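Local structure of topoisomerase IV subunit A (Escherichia coli, 1ZVT) at residues D142-L147 / M158-L164. The protein forms part of a type II DNA topoisomerase that decatenates and relaxes DNA, its C-terminal beta-pinwheel domain probably binding DNA and shaping substrate choice. Sequence-based numbering, arbitrary orientation.
Sequences DASDML and MFPVSDL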
loop_
_atom_site.group_PDB
_atom_site.type_symbol
_atom_site.label_atom_id
_atom_site.label_comp_id
_atom_site.label_asym_id
_atom_site.label_seq_id
_atom_site.Cartn_x
_atom_site.Cartn_y
_atom_site.Cartn_z
ATOM N N ASP A 142 -8.515 12.726 -2.071
ATOM C CA ASP A 142 -8.577 14.152 -2.408
ATOM C C ASP A 142 -7.169 14.748 -2.551
ATOM O O ASP A 142 -6.281 14.524 -1.710
ATOM C CB ASP A 142 -9.375 14.912 -1.338
ATOM C CG ASP A 142 -9.451 16.439 -1.598
ATOM O OD1 ASP A 142 -9.191 16.917 -2.718
ATOM O OD2 ASP A 142 -9.798 17.180 -0.657
ATOM N N ALA A 143 -6.985 15.530 -3.610
ATOM C CA ALA A 143 -5.690 16.140 -3.922
ATOM C C ALA A 143 -5.140 17.024 -2.792
ATOM O O ALA A 143 -3.932 17.235 -2.712
ATOM C CB ALA A 143 -5.793 16.942 -5.202
ATOM N N SER A 144 -6.028 17.529 -1.929
ATOM C CA SER A 144 -5.636 18.428 -0.835
ATOM C C SER A 144 -5.360 17.689 0.486
ATOM O O SER A 144 -5.061 18.300 1.513
ATOM C CB SER A 144 -6.670 19.548 -0.648
ATOM O OG SER A 144 -7.840 19.066 -0.007
ATOM N N ASP A 145 -5.435 16.361 0.446
ATOM C CA ASP A 145 -5.173 15.552 1.637
ATOM C C ASP A 145 -3.718 15.719 2.106
ATOM O O ASP A 145 -2.859 16.183 1.342
ATOM C CB ASP A 145 -5.494 14.081 1.349
ATOM C CG ASP A 145 -7.019 13.772 1.362
ATOM O OD1 ASP A 145 -7.845 14.648 1.720
ATOM O OD2 ASP A 145 -7.387 12.626 0.996
ATOM N N MET A 146 -3.467 15.363 3.370
ATOM C CA MET A 146 -2.130 15.460 3.966
ATOM C C MET A 146 -1.473 14.086 3.967
ATOM O O MET A 146 -2.120 13.082 4.228
ATOM C CB MET A 146 -2.202 15.929 5.419
ATOM C CG MET A 146 -2.850 17.286 5.610
ATOM S SD MET A 146 -1.904 18.550 4.753
ATOM C CE MET A 146 -0.403 18.581 5.650
ATOM N N LEU A 147 -0.191 14.052 3.659
ATOM C CA LEU A 147 0.626 12.845 3.807
ATOM C C LEU A 147 1.197 12.868 5.220
ATOM O O LEU A 147 1.659 13.908 5.683
ATOM C CB LEU A 147 1.768 12.871 2.769
ATOM C CG LEU A 147 2.780 11.717 2.741
ATOM C CD1 LEU A 147 3.381 11.587 1.349
ATOM C CD2 LEU A 147 3.876 11.900 3.801
ATOM N N MET A 158 4.365 15.683 8.570
ATOM C CA MET A 158 3.124 15.825 7.787
ATOM C C MET A 158 3.291 16.971 6.784
ATOM O O MET A 158 3.793 18.037 7.141
ATOM C CB MET A 158 1.911 16.118 8.680
ATOM C CG MET A 158 0.592 16.079 7.919
ATOM S SD MET A 158 -0.813 16.096 9.051
ATOM C CE MET A 158 -0.910 17.800 9.540
ATOM N N PHE A 159 2.853 16.763 5.543
ATOM C CA PHE A 159 2.831 17.842 4.543
ATOM C C PHE A 159 1.790 17.490 3.481
ATOM O O PHE A 159 1.407 16.323 3.369
ATOM C CB PHE A 159 4.221 18.060 3.906
ATOM C CG PHE A 159 4.780 16.838 3.214
ATOM C CD1 PHE A 159 4.379 16.497 1.918
ATOM C CD2 PHE A 159 5.744 16.054 3.847
ATOM C CE1 PHE A 159 4.907 15.363 1.282
ATOM C CE2 PHE A 159 6.265 14.918 3.226
ATOM C CZ PHE A 159 5.849 14.583 1.935
ATOM N N PRO A 160 1.311 18.488 2.721
ATOM C CA PRO A 160 0.262 18.185 1.732
ATOM C C PRO A 160 0.761 17.173 0.703
ATOM O O PRO A 160 1.876 17.298 0.207
ATOM C CB PRO A 160 0.007 19.545 1.078
ATOM C CG PRO A 160 0.425 20.547 2.120
ATOM C CD PRO A 160 1.662 19.920 2.706
ATOM N N VAL A 161 -0.052 16.160 0.389
ATOM C CA VAL A 161 0.411 15.122 -0.540
ATOM C C VAL A 161 0.748 15.686 -1.951
ATOM O O VAL A 161 1.569 15.104 -2.660
ATOM C CB VAL A 161 -0.567 13.902 -0.585
ATOM C CG1 VAL A 161 -1.830 14.271 -1.307
ATOM C CG2 VAL A 161 0.107 12.657 -1.219
ATOM N N SER A 162 0.128 16.816 -2.322
ATOM C CA SER A 162 0.466 17.537 -3.571
ATOM C C SER A 162 1.930 17.964 -3.656
ATOM O O SER A 162 2.423 18.232 -4.747
ATOM C CB SER A 162 -0.438 18.765 -3.753
ATOM O OG SER A 162 -0.385 19.608 -2.613
ATOM N N ASP A 163 2.617 18.053 -2.516
ATOM C CA ASP A 163 4.047 18.388 -2.478
ATOM C C ASP A 163 4.951 17.290 -3.044
ATOM O O ASP A 163 6.097 17.557 -3.435
ATOM C CB ASP A 163 4.500 18.705 -1.045
ATOM C CG ASP A 163 4.147 20.114 -0.604
ATOM O OD1 ASP A 163 3.496 20.847 -1.389
ATOM O OD2 ASP A 163 4.532 20.477 0.537
ATOM N N LEU A 164 4.446 16.062 -3.095
ATOM C CA LEU A 164 5.220 14.955 -3.609
ATOM C C LEU A 164 5.055 14.826 -5.131
ATOM O O LEU A 164 3.926 14.624 -5.623
ATOM C CB LEU A 164 4.776 13.660 -2.918
ATOM C CG LEU A 164 5.635 12.426 -3.202
ATOM C CD1 LEU A 164 7.068 12.592 -2.731
ATOM C CD2 LEU A 164 5.005 11.246 -2.522
HETATM O O HOH W 1 -2.280 18.035 -0.833
#
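Three backbone hydrogen bonds hold the open end of this beta hairpin. Leu147 and Phe159 form an antiparallel hydrogen-bonded pair, with Leu147 N giving to Phe159 O at 2.8 Å and Phe159 N to Leu147 O at 3.1 Å. Past the non-hydrogen-bonded pair Met146 and Pro160, Val161 N gives to Asp145 O, 3.0 Å and almost linear. Where the strand then winds into the 3-10 turn 161-163, water 1 bridges the two segments: it donates to Ala143 O (2.6 Å) and Asp145 O (2.9 Å) and accepts from Ser162 N (3.1 Å). Across from it, the type I turn 142-145 is closed by Asp145 N to Asp142 O at 3.0 Å.

Side chains pack on both faces. On one, Met146 curls over the neighbouring strand, its CE 3.5 Å from Met158 CG and 3.8 Å from Pro160 CD. On the other, Leu147 nestles among Phe159, Val161 and Leu164, with Leu147 CD2 3.8 Å from Phe159 CZ; Leu99 and Leu193 extend this apolar cluster toward the preceding blade and strand 190-196. Main-chain pairing thus fixes the hairpin's register, water carries it past the strand ends, and leucine-rich packing ties this pinwheel blade to its neighbour.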